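Local coordinates for protein terminal oxygenase component of carbazole (Janthinobacterium sp., PDB 7BUG) that forms the terminal oxygenase of carbazole 1,9a-dioxygenase, a Rieske iron enzyme that dioxygenates carbazole at its angular and adjacent carbons, at residues Ala2-Glu6 with Ala7-Arg11; Arg147-Pro150 with Pro151-Asp155. All coordinates share one frame; numbering follows the deposited sequence.

Contact 1 of 2, residues Ala2-Glu6 with Ala7-Arg11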
loop_
_atom_site.group_PDB
_atom_site.type_symbol
_atom_site.label_atom_id
_atom_site.label_comp_id
_atom_site.label_asym_id
_atom_site.label_seq_id
_atom_site.Cartn_x
_atom_site.Cartn_y
_atom_site.Cartn_z
ATOM N N ALA A 2 -16.865 5.276 17.083
ATOM C CA ALA A 2 -15.389 5.220 17.419
ATOM C C ALA A 2 -14.521 4.812 16.219
ATOM O O ALA A 2 -13.328 5.181 16.192
ATOM C CB ALA A 2 -15.190 4.282 18.600
ATOM N N ASN A 3 -15.038 4.088 15.230
ATOM C CA ASN A 3 -14.200 3.504 14.145
ATOM C C ASN A 3 -14.555 4.088 12.765
ATOM O O ASN A 3 -13.757 3.930 11.855
ATOM C CB ASN A 3 -14.327 1.992 14.066
ATOM C CG ASN A 3 -13.790 1.287 15.300
ATOM O OD1 ASN A 3 -12.689 1.619 15.747
ATOM N ND2 ASN A 3 -14.522 0.328 15.845
ATOM N N VAL A 4 -15.750 4.614 12.621
ATOM C CA VAL A 4 -16.361 5.016 11.320
ATOM C C VAL A 4 -16.726 6.497 11.392
ATOM O O VAL A 4 -17.146 6.934 12.441
ATOM C CB VAL A 4 -17.588 4.135 11.054
ATOM C CG1 VAL A 4 -18.441 4.629 9.890
ATOM C CG2 VAL A 4 -17.171 2.703 10.803
ATOM N N ASP A 5 -16.587 7.195 10.265
ATOM C CA ASP A 5 -17.014 8.610 10.131
ATOM C C ASP A 5 -18.385 8.781 10.782
ATOM O O ASP A 5 -19.329 8.070 10.406
ATOM C CB ASP A 5 -17.032 9.004 8.659
ATOM C CG ASP A 5 -16.956 10.509 8.496
ATOM O OD1 ASP A 5 -17.948 11.188 8.836
ATOM O OD2 ASP A 5 -15.875 10.986 8.139
ATOM N N GLU A 6 -18.512 9.723 11.709
ATOM C CA GLU A 6 -19.824 10.059 12.340
ATOM C C GLU A 6 -20.862 10.364 11.257
ATOM O O GLU A 6 -22.070 10.053 11.467
ATOM C CB GLU A 6 -19.698 11.243 13.306
ATOM C CG GLU A 6 -19.107 10.887 14.664
ATOM C CD GLU A 6 -19.770 9.769 15.459
ATOM O OE1 GLU A 6 -21.021 9.632 15.395
ATOM O OE2 GLU A 6 -19.026 9.004 16.135
ATOM N N ALA A 7 -20.456 10.977 10.155
ATOM C CA ALA A 7 -21.402 11.350 9.074
ATOM C C ALA A 7 -22.053 10.113 8.445
ATOM O O ALA A 7 -23.225 10.226 7.986
ATOM C CB ALA A 7 -20.712 12.165 8.016
ATOM N N ILE A 8 -21.325 8.998 8.357
ATOM C CA ILE A 8 -21.902 7.694 7.928
ATOM C C ILE A 8 -22.781 7.105 9.036
ATOM O O ILE A 8 -23.864 6.603 8.725
ATOM C CB ILE A 8 -20.766 6.737 7.527
ATOM C CG1 ILE A 8 -20.024 7.295 6.318
ATOM C CG2 ILE A 8 -21.286 5.337 7.277
ATOM C CD1 ILE A 8 -18.762 6.566 5.986
ATOM N N LEU A 9 -22.350 7.158 10.292
ATOM C CA LEU A 9 -23.127 6.531 11.395
ATOM C C LEU A 9 -24.506 7.213 11.514
ATOM O O LEU A 9 -25.433 6.531 11.857
ATOM C CB LEU A 9 -22.334 6.566 12.706
ATOM C CG LEU A 9 -21.042 5.740 12.727
ATOM C CD1 LEU A 9 -20.321 5.830 14.080
ATOM C CD2 LEU A 9 -21.289 4.272 12.336
ATOM N N LYS A 10 -24.614 8.517 11.217
ATOM C CA LYS A 10 -25.899 9.282 11.272
ATOM C C LYS A 10 -26.866 8.812 10.185
ATOM O O LYS A 10 -28.069 9.065 10.312
ATOM C CB LYS A 10 -25.645 10.778 11.058
ATOM C CG LYS A 10 -25.151 11.514 12.289
ATOM C CD LYS A 10 -25.119 13.021 12.117
ATOM C CE LYS A 10 -24.675 13.731 13.375
ATOM N NZ LYS A 10 -23.306 13.330 13.784
ATOM N N ARG A 11 -26.365 8.122 9.163
ATOM C CA ARG A 11 -27.162 7.639 8.025
ATOM C C ARG A 11 -27.529 6.173 8.214
ATOM O O ARG A 11 -28.222 5.653 7.356
ATOM C CB ARG A 11 -26.374 7.871 6.731
ATOM C CG ARG A 11 -25.947 9.322 6.584
ATOM C CD ARG A 11 -26.002 9.813 5.155
ATOM N NE ARG A 11 -27.328 9.522 4.629
ATOM C CZ ARG A 11 -27.623 9.344 3.353
ATOM N NH1 ARG A 11 -26.673 9.439 2.436
ATOM N NH2 ARG A 11 -28.870 9.062 3.006
#

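Contact 2 of 2, residues Arg147-Pro150 with Pro151-Asp155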
loop_
_atom_site.group_PDB
_atom_site.type_symbol
_atom_site.label_atom_id
_atom_site.label_comp_id
_atom_site.label_asym_id
_atom_site.label_seq_id
_atom_site.Cartn_x
_atom_site.Cartn_y
_atom_site.Cartn_z
ATOM N N ARG A 147 -22.724 -18.871 26.519
ATOM C CA ARG A 147 -23.352 -17.597 26.128
ATOM C C ARG A 147 -23.040 -17.284 24.654
ATOM O O ARG A 147 -23.909 -16.692 23.983
ATOM C CB ARG A 147 -22.885 -16.439 26.984
ATOM C CG ARG A 147 -23.770 -15.216 26.823
ATOM C CD ARG A 147 -23.121 -13.949 27.228
ATOM N NE ARG A 147 -21.912 -13.649 26.432
ATOM C CZ ARG A 147 -21.051 -12.694 26.744
ATOM N NH1 ARG A 147 -21.324 -11.847 27.743
ATOM N NH2 ARG A 147 -19.951 -12.501 26.034
ATOM N N ASP A 148 -21.826 -17.641 24.218
ATOM C CA ASP A 148 -21.269 -17.184 22.917
ATOM C C ASP A 148 -21.147 -18.376 21.987
ATOM O O ASP A 148 -20.369 -18.285 21.024
ATOM C CB ASP A 148 -19.920 -16.498 23.117
ATOM C CG ASP A 148 -20.024 -15.120 23.755
ATOM O OD1 ASP A 148 -21.108 -14.528 23.710
ATOM O OD2 ASP A 148 -19.007 -14.680 24.365
ATOM N N THR A 149 -21.961 -19.407 22.167
ATOM C CA THR A 149 -21.939 -20.605 21.302
ATOM C C THR A 149 -23.376 -20.913 20.972
ATOM O O THR A 149 -24.286 -20.603 21.751
ATOM C CB THR A 149 -21.236 -21.816 21.922
ATOM O OG1 THR A 149 -21.852 -22.133 23.174
ATOM C CG2 THR A 149 -19.772 -21.595 22.187
ATOM N N PRO A 150 -23.653 -21.448 19.777
ATOM C CA PRO A 150 -25.033 -21.712 19.416
ATOM C C PRO A 150 -25.565 -22.845 20.272
ATOM O O PRO A 150 -24.801 -23.686 20.755
ATOM C CB PRO A 150 -24.941 -22.189 17.953
ATOM C CG PRO A 150 -23.638 -21.613 17.502
ATOM C CD PRO A 150 -22.696 -21.711 18.690
ATOM N N PRO A 151 -26.892 -22.961 20.381
ATOM C CA PRO A 151 -27.465 -24.115 21.080
ATOM C C PRO A 151 -26.975 -25.442 20.459
ATOM O O PRO A 151 -26.812 -25.528 19.237
ATOM C CB PRO A 151 -28.980 -23.952 20.881
ATOM C CG PRO A 151 -29.198 -22.522 20.477
ATOM C CD PRO A 151 -27.908 -22.077 19.806
ATOM N N ASN A 152 -26.742 -26.435 21.330
ATOM C CA ASN A 152 -26.359 -27.850 21.037
ATOM C C ASN A 152 -24.860 -27.982 20.773
ATOM O O ASN A 152 -24.374 -29.086 20.763
ATOM C CB ASN A 152 -27.242 -28.490 19.946
ATOM C CG ASN A 152 -28.719 -28.432 20.322
ATOM O OD1 ASN A 152 -29.444 -27.546 19.889
ATOM N ND2 ASN A 152 -29.140 -29.295 21.241
ATOM N N PHE A 153 -24.114 -26.898 20.510
ATOM C CA PHE A 153 -22.679 -27.019 20.214
ATOM C C PHE A 153 -21.957 -27.716 21.363
ATOM O O PHE A 153 -21.080 -28.563 21.092
ATOM C CB PHE A 153 -22.056 -25.660 19.947
ATOM C CG PHE A 153 -20.586 -25.723 19.627
ATOM C CD1 PHE A 153 -20.178 -26.115 18.368
ATOM C CD2 PHE A 153 -19.617 -25.445 20.580
ATOM C CE1 PHE A 153 -18.832 -26.205 18.052
ATOM C CE2 PHE A 153 -18.274 -25.559 20.275
ATOM C CZ PHE A 153 -17.889 -25.891 18.984
ATOM N N LEU A 154 -22.340 -27.408 22.610
ATOM C CA LEU A 154 -21.672 -27.985 23.806
ATOM C C LEU A 154 -22.410 -29.229 24.349
ATOM O O LEU A 154 -22.037 -29.700 25.440
ATOM C CB LEU A 154 -21.562 -26.898 24.871
ATOM C CG LEU A 154 -20.686 -25.702 24.495
ATOM C CD1 LEU A 154 -20.767 -24.626 25.574
ATOM C CD2 LEU A 154 -19.243 -26.107 24.253
ATOM N N ASP A 155 -23.398 -29.777 23.657
ATOM C CA ASP A 155 -24.066 -31.035 24.124
ATOM C C ASP A 155 -22.988 -32.078 24.429
ATOM O O ASP A 155 -22.102 -32.250 23.601
ATOM C CB ASP A 155 -25.103 -31.538 23.121
ATOM C CG ASP A 155 -26.368 -30.708 23.137
ATOM O OD1 ASP A 155 -26.432 -29.783 23.970
ATOM O OD2 ASP A 155 -27.253 -30.964 22.287
#

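Contact 1 of 2, residues Ala2-Glu6 with Ala7-Arg11
Asp-5 O takes two backbone donors from the first turn of helix 6-9. Leu-9 N reaches it at 3.2 Å, in the carbonyl plane and fairly straight (158°), while Ile-8 N makes a weak, bent bond. Asp-5 is the N-cap of this short helix: its carboxylate caps it, while its carbonyl starts the helical i to i+4 bonding, which Lys-10 N continues to Glu-6 O at 3.0 Å. With CG anti to the backbone N (chi1 -159°), the carboxylate folds back so that Asp-5 OD1 accepts from Ala-7 N at 2.8 Å, using its anti lone pair.

The apolar partner of the cap is a hydrophobic staple. Val-4, the residue before the N-cap, meets Leu-9, four residues into the helix: Val-4 CG1 touches Leu-9 CD2 at 3.8 Å, the two side chains crossing obliquely. Val-4 CG1 also reaches Ile-8 CG2 at 3.9 Å, here at about a right angle. Leu-9 in turn lies on Val-19 and Asp-20 of helix 16-20, and Ile-8 on Val-351 of helix 349-352, which seats this surface turn on the body of the chain. With an alanine in place of Leu-9 both leucine methyls are gone, which would probably undo the staple, leave Val-4 CG1 only Ile-8 to lean on, and open a gap against Val-19.

Glu-6 and Lys-10 sit one turn apart with opposite charges, but Glu-6 OE1 and Lys-10 NZ stop short of contact, at 4.6 Å. The other branch of Leu-9 rests its CD1 3.7 Å from Val-4 O.

Contact 2 of 2, residues Arg147-Pro150 with Pro151-Asp155
The Phe-153 ring meets Thr-149 obliquely, CD2 lying 4.2 Å from Thr-149 CG2, while Trp-285 and Phe-283 make edge-to-face stacks with it. CG of Phe-153 stands anti to the backbone N (chi1 -180°), which sends the ring into this buried cluster. Upstream, Arg-147 lays its guanidinium edge against Asp-148, gripping it side-on: Arg-147 NE comes to Asp-148 OD1 at 3.0 Å from above the carboxylate plane, whereas Arg-147 NH2 takes the syn lone pair of Asp-148 OD2 at 2.9 Å.

A type II beta turn from Pro-150 to Phe-153 joins the segments, closed by Phe-153 N to Pro-150 O at 3.3 Å, the donor standing above the carbonyl plane. Pro-151 occupies its second position and Asn-152, with positive phi (82°), its third. Pro-150 lies alongside Phe-153 and packs on Trp-265 and Val-269. A type I turn follows within 151-155, from Asn-152 to Asp-155, where Asn-152 ND2 gives a nearly straight bond (168°) to Asp-155 OD2 at 2.7 Å. Leu-154 crosses Thr-149 at about a right angle, its CD1 3.6 Å from Thr-149 OG1.

How the contacts relate
Contact 1 comes first: the N terminus enters helix 6-9, held by Asp-20 at the end of helix 16-20 and, through Asn-3, by Gln-377 near the C-terminal end of the modelled chain. The chain then runs through the sheet that begins with strand 28-32. Contact 2 follows between strands 132-137 and 158-167, where two consecutive turns bend the path. Its start is bonded to Asn-27, His-28 and Trp-29; its two prolines pack on strands 261-265 and 269-273, with Pro-151 O bonded to Lys-271, so it joins the two sheets. Both contacts are local and enclose no longer loop. They are in series, neither nesting nor crossing, their centres 33 Å apart and nearest atoms about 17 Å.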